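Local coordinates for DNA damage response protein Rtt109, putative (Neosartorya fumigata, PDB 5ZB9) that probably transfers the acetyl group of acetyl-CoA to lysine side chains of histones, histone H3 among them, at residues S33-L38 with L79-A84; F56-I61 with K447-K452; K425-F430 with A454-Q459. All blocks are in the same frame, centred on the assembly; numbering follows the deposited sequence.

The three contacts lie on the strand 22-35, 50-61, 71-82 part of the mixed sheet and on the two helices that cover it. Interaction 1 joins the end of strand 22-35 and the turn after it to strand 71-82, with strand 50-61 between them. Interaction 2 starts from that middle strand and meets helix 439-457; its centre is about 27 Å from that of interaction 1. Interaction 3 packs the same helix on helix 421-432, its centre about 10 Å from that of interaction 2, and the two touch: Trp449 NE1 lies 2.8 Å from Ala427 O. The CoA site is empty here; the side chain of Phe56 in interaction 2 is about 8 Å from that of Ala94, a CoA-binding residue.

Interaction 1: residues S33-L38 with L79-A84; sequences SPCVAL and LVYGTA
The phenol ring of Tyr81 is met by Leu38 over one face and by Cys35 at its edge. Leu38 CD2 sits almost on the ring normal, 7° off it and 3.7 Å from the ring centroid, a CH-pi contact. Its other methyl, CD1, rests nearer the root of the ring, 3.9 Å from Tyr81 CG, so the two methyls cover the ring from CG to its centre. In both residues the first torsion places CG anti to the carbonyl carbon (chi1 -73° in Leu38, -59° in Tyr81), which brings the leucine fork down on the ring as the ring reaches out beneath it. Cys35 approaches differently: its SG lies close to the ring plane, 5.1 Å from the centroid, with Tyr81 CD2 its nearest carbon at 3.8 Å. This is a sulfur-aromatic contact made at the ring edge, where the C-H bonds point outward.

Strand 50-61 runs between the two segments in the sheet. The backbone of Cys35 is hydrogen-bonded to that of Thr50, while that of Leu38, already in the turn beyond the strand, is hydrogen-bonded to that of Arg258. Pro260 also packs on Tyr81. A disulfide between Cys35 and Cys52 has been seen in another structure of this protein, but it is not formed here.

Each type suits its place: a flat ring offers a broad face to a forked aliphatic chain, and a polarisable sulfur fits beside its rim. No hydrogen bond crosses between the segments, so the contact rests on dispersion and on weak C-H and sulfur interactions with the aromatic ring.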
loop_
_atom_site.group_PDB
_atom_site.type_symbol
_atom_site.label_atom_id
_atom_site.label_comp_id
_atom_site.label_asym_id
_atom_site.label_seq_id
_atom_site.Cartn_x
_atom_site.Cartn_y
_atom_site.Cartn_z
ATOM N N SER A 33 -10.436 -13.465 2.864
ATOM C CA SER A 33 -11.269 -14.265 1.989
ATOM C C SER A 33 -10.530 -14.472 0.677
ATOM O O SER A 33 -9.673 -13.666 0.321
ATOM C CB SER A 33 -12.629 -13.597 1.769
ATOM O OG SER A 33 -12.479 -12.307 1.217
ATOM N N PRO A 34 -10.843 -15.566 -0.033
ATOM C CA PRO A 34 -10.128 -15.887 -1.268
ATOM C C PRO A 34 -10.248 -14.776 -2.282
ATOM O O PRO A 34 -11.290 -14.133 -2.348
ATOM C CB PRO A 34 -10.832 -17.156 -1.764
ATOM C CG PRO A 34 -11.419 -17.756 -0.545
ATOM C CD PRO A 34 -11.858 -16.588 0.280
ATOM N N CYS A 35 -9.193 -14.544 -3.051
ATOM C CA CYS A 35 -9.237 -13.518 -4.079
ATOM C C CYS A 35 -8.430 -13.962 -5.282
ATOM O O CYS A 35 -7.742 -14.981 -5.239
ATOM C CB CYS A 35 -8.707 -12.181 -3.544
ATOM S SG CYS A 35 -6.938 -12.192 -3.153
ATOM N N VAL A 36 -8.532 -13.192 -6.358
ATOM C CA VAL A 36 -7.740 -13.439 -7.550
ATOM C C VAL A 36 -6.278 -13.187 -7.218
ATOM O O VAL A 36 -5.963 -12.251 -6.482
ATOM C CB VAL A 36 -8.187 -12.534 -8.717
ATOM C CG1 VAL A 36 -7.321 -12.766 -9.938
ATOM C CG2 VAL A 36 -9.666 -12.760 -9.036
ATOM N N ALA A 37 -5.394 -14.030 -7.743
ATOM C CA ALA A 37 -3.960 -13.884 -7.531
ATOM C C ALA A 37 -3.434 -12.523 -8.005
ATOM O O ALA A 37 -3.961 -11.931 -8.953
ATOM C CB ALA A 37 -3.205 -15.012 -8.240
ATOM N N LEU A 38 -2.393 -12.041 -7.337
ATOM C CA LEU A 38 -1.709 -10.825 -7.753
ATOM C C LEU A 38 -0.940 -11.035 -9.055
ATOM O O LEU A 38 -0.850 -10.135 -9.888
ATOM C CB LEU A 38 -0.756 -10.344 -6.655
ATOM C CG LEU A 38 -1.414 -9.714 -5.431
ATOM C CD1 LEU A 38 -0.368 -9.335 -4.397
ATOM C CD2 LEU A 38 -2.237 -8.503 -5.837
ATOM N N LEU A 79 -5.011 -2.986 1.565
ATOM C CA LEU A 79 -5.342 -4.379 1.300
ATOM C C LEU A 79 -4.160 -5.281 1.631
ATOM O O LEU A 79 -3.041 -5.050 1.159
ATOM C CB LEU A 79 -5.748 -4.566 -0.159
ATOM C CG LEU A 79 -6.712 -3.531 -0.743
ATOM C CD1 LEU A 79 -6.912 -3.790 -2.235
ATOM C CD2 LEU A 79 -8.042 -3.534 -0.003
ATOM N N VAL A 80 -4.401 -6.304 2.446
ATOM C CA VAL A 80 -3.356 -7.268 2.772
ATOM C C VAL A 80 -3.613 -8.568 2.031
ATOM O O VAL A 80 -4.629 -9.221 2.248
ATOM C CB VAL A 80 -3.272 -7.553 4.289
ATOM C CG1 VAL A 80 -2.091 -8.467 4.595
ATOM C CG2 VAL A 80 -3.153 -6.261 5.076
ATOM N N TYR A 81 -2.697 -8.923 1.135
ATOM C CA TYR A 81 -2.765 -10.182 0.399
ATOM C C TYR A 81 -1.836 -11.209 1.025
ATOM O O TYR A 81 -0.768 -10.865 1.527
ATOM C CB TYR A 81 -2.382 -9.991 -1.068
ATOM C CG TYR A 81 -3.236 -9.009 -1.839
ATOM C CD1 TYR A 81 -2.903 -7.659 -1.898
ATOM C CD2 TYR A 81 -4.359 -9.433 -2.533
ATOM C CE1 TYR A 81 -3.673 -6.768 -2.612
ATOM C CE2 TYR A 81 -5.138 -8.544 -3.248
ATOM C CZ TYR A 81 -4.792 -7.217 -3.285
ATOM O OH TYR A 81 -5.569 -6.338 -4.001
ATOM N N GLY A 82 -2.242 -12.472 0.989
ATOM C CA GLY A 82 -1.398 -13.550 1.462
ATOM C C GLY A 82 -1.374 -14.729 0.512
ATOM O O GLY A 82 -2.414 -15.188 0.047
ATOM N N THR A 83 -0.173 -15.191 0.192
ATOM C CA THR A 83 0.027 -16.500 -0.420
ATOM C C THR A 83 0.917 -17.316 0.513
ATOM O O THR A 83 1.268 -16.861 1.602
ATOM C CB THR A 83 0.690 -16.421 -1.816
ATOM O OG1 THR A 83 2.001 -15.853 -1.694
ATOM C CG2 THR A 83 -0.149 -15.596 -2.776
ATOM N N ALA A 84 1.295 -18.512 0.088
ATOM C CA ALA A 84 2.146 -19.338 0.922
ATOM C C ALA A 84 3.515 -18.691 1.087
ATOM O O ALA A 84 4.162 -18.873 2.115
ATOM C CB ALA A 84 2.275 -20.721 0.342
#

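Interaction 2: residues F56-I61 with K447-K452; sequences FLAVSI and KAWAEK
Trp449 reaches from its helix to the strand and touches two side chains there with the outer atoms CZ2, CH2 and CZ3 of its six-membered ring. Ala58 CB is 3.5 Å from Trp449 CZ3 and almost as near CH2; the small methyl lets the large indole come close to the strand. Phe56 meets the CZ2 end of that row, its CE2 3.7 Å from Trp449 CZ2, with the indole atoms near the plane of the phenyl ring, at its edge. The two ring planes stand at 82°, their centroids 5.8 Å apart, in an oblique pairing. Both aromatic side chains have CG anti to the backbone N (chi1 179° in Phe56, -178° in Trp449), which points each of them across from its own backbone toward the other segment.

In the next shell the indole is fixed at its polar end, where NE1 donates a hydrogen bond to Ala427 O on helix 421-432. From that helix Tyr424, Ile428 and Leu431 pack on Phe56, and Leu431 also on Trp449. Phe56 and Ala58 are held in the sheet by backbone hydrogen bonds to Ile28 and Arg26 of strand 22-35.

Alternation along the strand sends Leu57 to the other face, onto helix 111-127. The arrangement is that of an alpha/beta layered core, with helices packed on both faces of the sheet.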
loop_
_atom_site.group_PDB
_atom_site.type_symbol
_atom_site.label_atom_id
_atom_site.label_comp_id
_atom_site.label_asym_id
_atom_site.label_seq_id
_atom_site.Cartn_x
_atom_site.Cartn_y
_atom_site.Cartn_z
ATOM N N PHE A 56 -9.471 -0.486 6.681
ATOM C CA PHE A 56 -9.730 0.926 6.472
ATOM C C PHE A 56 -9.631 1.699 7.778
ATOM O O PHE A 56 -10.228 1.328 8.781
ATOM C CB PHE A 56 -11.101 1.139 5.845
ATOM C CG PHE A 56 -11.435 2.581 5.634
ATOM C CD1 PHE A 56 -10.833 3.299 4.617
ATOM C CD2 PHE A 56 -12.341 3.222 6.458
ATOM C CE1 PHE A 56 -11.130 4.630 4.428
ATOM C CE2 PHE A 56 -12.641 4.548 6.271
ATOM C CZ PHE A 56 -12.035 5.256 5.257
ATOM N N LEU A 57 -8.862 2.778 7.758
ATOM C CA LEU A 57 -8.711 3.623 8.923
ATOM C C LEU A 57 -9.252 5.005 8.625
ATOM O O LEU A 57 -8.771 5.679 7.711
ATOM C CB LEU A 57 -7.239 3.718 9.346
ATOM C CG LEU A 57 -6.910 4.778 10.407
ATOM C CD1 LEU A 57 -7.550 4.434 11.750
ATOM C CD2 LEU A 57 -5.403 4.956 10.563
ATOM N N ALA A 58 -10.257 5.421 9.389
ATOM C CA ALA A 58 -10.736 6.797 9.338
ATOM C C ALA A 58 -10.259 7.541 10.571
ATOM O O ALA A 58 -10.346 7.038 11.700
ATOM C CB ALA A 58 -12.248 6.845 9.234
ATOM N N VAL A 59 -9.737 8.738 10.352
ATOM C CA VAL A 59 -9.229 9.537 11.448
ATOM C C VAL A 59 -10.003 10.839 11.500
ATOM O O VAL A 59 -10.169 11.513 10.487
ATOM C CB VAL A 59 -7.723 9.821 11.306
ATOM C CG1 VAL A 59 -7.214 10.603 12.512
ATOM C CG2 VAL A 59 -6.951 8.513 11.140
ATOM N N SER A 60 -10.494 11.178 12.683
ATOM C CA SER A 60 -11.278 12.390 12.838
ATOM C C SER A 60 -10.775 13.210 14.009
ATOM O O SER A 60 -10.015 12.726 14.850
ATOM C CB SER A 60 -12.764 12.057 13.016
ATOM O OG SER A 60 -12.947 11.117 14.062
ATOM N N ILE A 61 -11.190 14.469 14.029
ATOM C CA ILE A 61 -10.912 15.357 15.135
ATOM C C ILE A 61 -12.213 15.955 15.647
ATOM O O ILE A 61 -13.209 15.994 14.928
ATOM C CB ILE A 61 -9.962 16.479 14.725
ATOM C CG1 ILE A 61 -10.558 17.253 13.550
ATOM C CG2 ILE A 61 -8.608 15.908 14.368
ATOM C CD1 ILE A 61 -9.798 18.494 13.200
ATOM N N LYS A 447 -20.620 12.068 11.650
ATOM C CA LYS A 447 -21.556 11.479 12.603
ATOM C C LYS A 447 -22.379 10.365 11.967
ATOM O O LYS A 447 -22.617 9.323 12.575
ATOM C CB LYS A 447 -22.484 12.550 13.172
ATOM C CG LYS A 447 -23.594 11.998 14.051
ATOM C CD LYS A 447 -24.319 13.122 14.765
ATOM C CE LYS A 447 -25.402 12.593 15.684
ATOM N NZ LYS A 447 -26.004 13.690 16.496
ATOM N N ALA A 448 -22.797 10.586 10.729
ATOM C CA ALA A 448 -23.613 9.613 10.018
ATOM C C ALA A 448 -22.846 8.326 9.736
ATOM O O ALA A 448 -23.359 7.231 9.972
ATOM C CB ALA A 448 -24.140 10.217 8.717
ATOM N N TRP A 449 -21.621 8.451 9.227
ATOM C CA TRP A 449 -20.814 7.272 8.917
ATOM C C TRP A 449 -20.436 6.504 10.193
ATOM O O TRP A 449 -20.409 5.274 10.201
ATOM C CB TRP A 449 -19.552 7.663 8.139
ATOM C CG TRP A 449 -18.701 6.470 7.755
ATOM C CD1 TRP A 449 -18.940 5.579 6.746
ATOM C CD2 TRP A 449 -17.486 6.043 8.382
ATOM N NE1 TRP A 449 -17.953 4.624 6.711
ATOM C CE2 TRP A 449 -17.047 4.887 7.703
ATOM C CE3 TRP A 449 -16.727 6.527 9.453
ATOM C CZ2 TRP A 449 -15.882 4.205 8.060
ATOM C CZ3 TRP A 449 -15.571 5.844 9.811
ATOM C CH2 TRP A 449 -15.162 4.698 9.116
ATOM N N ALA A 450 -20.153 7.240 11.268
ATOM C CA ALA A 450 -19.752 6.632 12.531
ATOM C C ALA A 450 -20.869 5.761 13.083
ATOM O O ALA A 450 -20.623 4.673 13.612
ATOM C CB ALA A 450 -19.361 7.704 13.543
ATOM N N GLU A 451 -22.100 6.241 12.944
ATOM C CA GLU A 451 -23.265 5.492 13.397
ATOM C C GLU A 451 -23.518 4.275 12.519
ATOM O O GLU A 451 -23.860 3.202 13.020
ATOM C CB GLU A 451 -24.492 6.394 13.424
ATOM C CG GLU A 451 -24.439 7.441 14.514
ATOM C CD GLU A 451 -25.538 8.472 14.377
ATOM O OE1 GLU A 451 -26.209 8.485 13.323
ATOM O OE2 GLU A 451 -25.731 9.269 15.323
ATOM N N LYS A 452 -23.353 4.450 11.210
ATOM C CA LYS A 452 -23.514 3.357 10.256
ATOM C C LYS A 452 -22.535 2.228 10.544
ATOM O O LYS A 452 -22.893 1.046 10.502
ATOM C CB LYS A 452 -23.312 3.866 8.832
ATOM C CG LYS A 452 -23.395 2.784 7.780
ATOM C CD LYS A 452 -24.800 2.245 7.671
ATOM C CE LYS A 452 -24.873 1.122 6.656
ATOM N NZ LYS A 452 -26.196 0.434 6.704
#

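Interaction 3: residues K425-F430 with A454-Q459; sequences KAAINF and ASLADQ
Ala426 and Ala427, consecutive on helix 421-432, face Leu456 of helix 439-457. Ala426 comes first and makes the looser approach: its carbonyl carbon C is 4.5 Å from Leu456 CD1, at the margin of the contact. Ala427 follows and carries the main touch, its CB 3.9 Å from the same methyl, whose distance to Ala427 N is 4.0 Å. One branch of the leucine thus lies against the backbone and the methyl of a single helical turn. Alanine suits both positions, since a one-carbon side chain leaves the helix surface shallow and allows a long side chain from the partner helix to reach down to the main chain; the CA atoms of Ala427 and Leu456 are 7.8 Å apart. Leu456 makes that reach with CG anti to its carbonyl carbon (chi1 -63°) and an extended second torsion of 162°, which carries CD1 outward to the alanines.

Farther along, Asn429 N and Phe430 N hydrogen-bond to the carbonyls of Lys425 and Ala426, the regular helical pattern that holds this turn in shape. Phe430 packs on Ala448, Trp449 and Lys452, an earlier part of the partner helix.

Leu456 stands just before that helix ends. Asp458 takes a positive phi of 53°, and the chain closes in a Schellman motif, with Gln459 N hydrogen-bonded to Ala454 O and a weak hydrogen bond from Asp458 N to Ser455 O.

The pair is plain apolar packing between two helices joined by a short connection, both lying over the sheet. Beyond the contact, Ala457 and Gln459 touch Ala417, and Gln459 NE2 donates a hydrogen bond to His416 O, tying the end of helix 439-457 to strand 417-419 and the residue before it.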
loop_
_atom_site.group_PDB
_atom_site.type_symbol
_atom_site.label_atom_id
_atom_site.label_comp_id
_atom_site.label_asym_id
_atom_site.label_seq_id
_atom_site.Cartn_x
_atom_site.Cartn_y
_atom_site.Cartn_z
ATOM N N LYS A 425 -17.879 -3.408 2.423
ATOM C CA LYS A 425 -18.278 -2.673 1.220
ATOM C C LYS A 425 -19.350 -1.628 1.514
ATOM O O LYS A 425 -19.285 -0.506 1.016
ATOM C CB LYS A 425 -18.792 -3.629 0.146
ATOM C CG LYS A 425 -17.717 -4.421 -0.589
ATOM C CD LYS A 425 -18.348 -5.520 -1.461
ATOM C CE LYS A 425 -17.519 -5.818 -2.708
ATOM N NZ LYS A 425 -17.549 -4.686 -3.689
ATOM N N ALA A 426 -20.334 -1.988 2.332
ATOM C CA ALA A 426 -21.408 -1.052 2.659
ATOM C C ALA A 426 -20.875 0.104 3.488
ATOM O O ALA A 426 -21.358 1.227 3.376
ATOM C CB ALA A 426 -22.544 -1.761 3.396
ATOM N N ALA A 427 -19.870 -0.168 4.315
ATOM C CA ALA A 427 -19.278 0.875 5.145
ATOM C C ALA A 427 -18.526 1.885 4.288
ATOM O O ALA A 427 -18.640 3.092 4.504
ATOM C CB ALA A 427 -18.351 0.268 6.198
ATOM N N ILE A 428 -17.761 1.393 3.314
ATOM C CA ILE A 428 -16.997 2.281 2.431
ATOM C C ILE A 428 -17.920 3.039 1.475
ATOM O O ILE A 428 -17.778 4.248 1.291
ATOM C CB ILE A 428 -15.932 1.514 1.605
ATOM C CG1 ILE A 428 -15.003 0.712 2.522
ATOM C CG2 ILE A 428 -15.125 2.477 0.750
ATOM C CD1 ILE A 428 -14.388 1.530 3.638
ATOM N N ASN A 429 -18.875 2.333 0.878
ATOM C CA ASN A 429 -19.809 2.974 -0.038
ATOM C C ASN A 429 -20.648 4.041 0.640
ATOM O O ASN A 429 -20.904 5.089 0.052
ATOM C CB ASN A 429 -20.715 1.941 -0.683
ATOM C CG ASN A 429 -19.985 1.085 -1.675
ATOM O OD1 ASN A 429 -19.010 1.524 -2.290
ATOM N ND2 ASN A 429 -20.438 -0.151 -1.838
ATOM N N PHE A 430 -21.076 3.781 1.874
ATOM C CA PHE A 430 -21.835 4.771 2.631
ATOM C C PHE A 430 -21.026 6.055 2.769
ATOM O O PHE A 430 -21.547 7.156 2.589
ATOM C CB PHE A 430 -22.212 4.234 4.014
ATOM C CG PHE A 430 -23.105 5.157 4.800
ATOM C CD1 PHE A 430 -24.489 5.030 4.732
ATOM C CD2 PHE A 430 -22.567 6.152 5.604
ATOM C CE1 PHE A 430 -25.313 5.877 5.449
ATOM C CE2 PHE A 430 -23.388 7.012 6.321
ATOM C CZ PHE A 430 -24.763 6.873 6.245
ATOM N N ALA A 454 -21.059 1.616 13.458
ATOM C CA ALA A 454 -21.519 1.039 14.720
ATOM C C ALA A 454 -22.650 0.047 14.497
ATOM O O ALA A 454 -22.659 -1.031 15.086
ATOM C CB ALA A 454 -21.963 2.137 15.678
ATOM N N SER A 455 -23.595 0.406 13.634
ATOM C CA SER A 455 -24.730 -0.456 13.336
ATOM C C SER A 455 -24.289 -1.750 12.663
ATOM O O SER A 455 -24.753 -2.837 13.017
ATOM C CB SER A 455 -25.739 0.277 12.452
ATOM O OG SER A 455 -26.145 1.498 13.048
ATOM N N LEU A 456 -23.396 -1.630 11.686
ATOM C CA LEU A 456 -22.913 -2.805 10.961
ATOM C C LEU A 456 -22.089 -3.703 11.877
ATOM O O LEU A 456 -22.086 -4.925 11.734
ATOM C CB LEU A 456 -22.076 -2.389 9.753
ATOM C CG LEU A 456 -22.761 -1.600 8.642
ATOM C CD1 LEU A 456 -21.711 -0.911 7.778
ATOM C CD2 LEU A 456 -23.624 -2.524 7.808
ATOM N N ALA A 457 -21.390 -3.075 12.818
ATOM C CA ALA A 457 -20.490 -3.774 13.731
ATOM C C ALA A 457 -21.226 -4.428 14.887
ATOM O O ALA A 457 -20.652 -5.255 15.603
ATOM C CB ALA A 457 -19.456 -2.807 14.278
ATOM N N ASP A 458 -22.487 -4.043 15.067
ATOM C CA ASP A 458 -23.231 -4.372 16.274
ATOM C C ASP A 458 -22.448 -3.943 17.510
ATOM O O ASP A 458 -22.186 -4.754 18.403
ATOM C CB ASP A 458 -23.558 -5.868 16.345
ATOM C CG ASP A 458 -24.686 -6.261 15.414
ATOM O OD1 ASP A 458 -25.437 -5.364 14.962
ATOM O OD2 ASP A 458 -24.826 -7.472 15.141
ATOM N N GLN A 459 -22.062 -2.668 17.525
ATOM C CA GLN A 459 -21.552 -1.990 18.712
ATOM C C GLN A 459 -22.315 -0.674 18.857
ATOM O O GLN A 459 -22.987 -0.241 17.919
ATOM C CB GLN A 459 -20.045 -1.744 18.609
ATOM C CG GLN A 459 -19.198 -3.025 18.481
ATOM C CD GLN A 459 -17.744 -2.743 18.075
ATOM O OE1 GLN A 459 -17.178 -1.704 18.424
ATOM N NE2 GLN A 459 -17.144 -3.669 17.328
#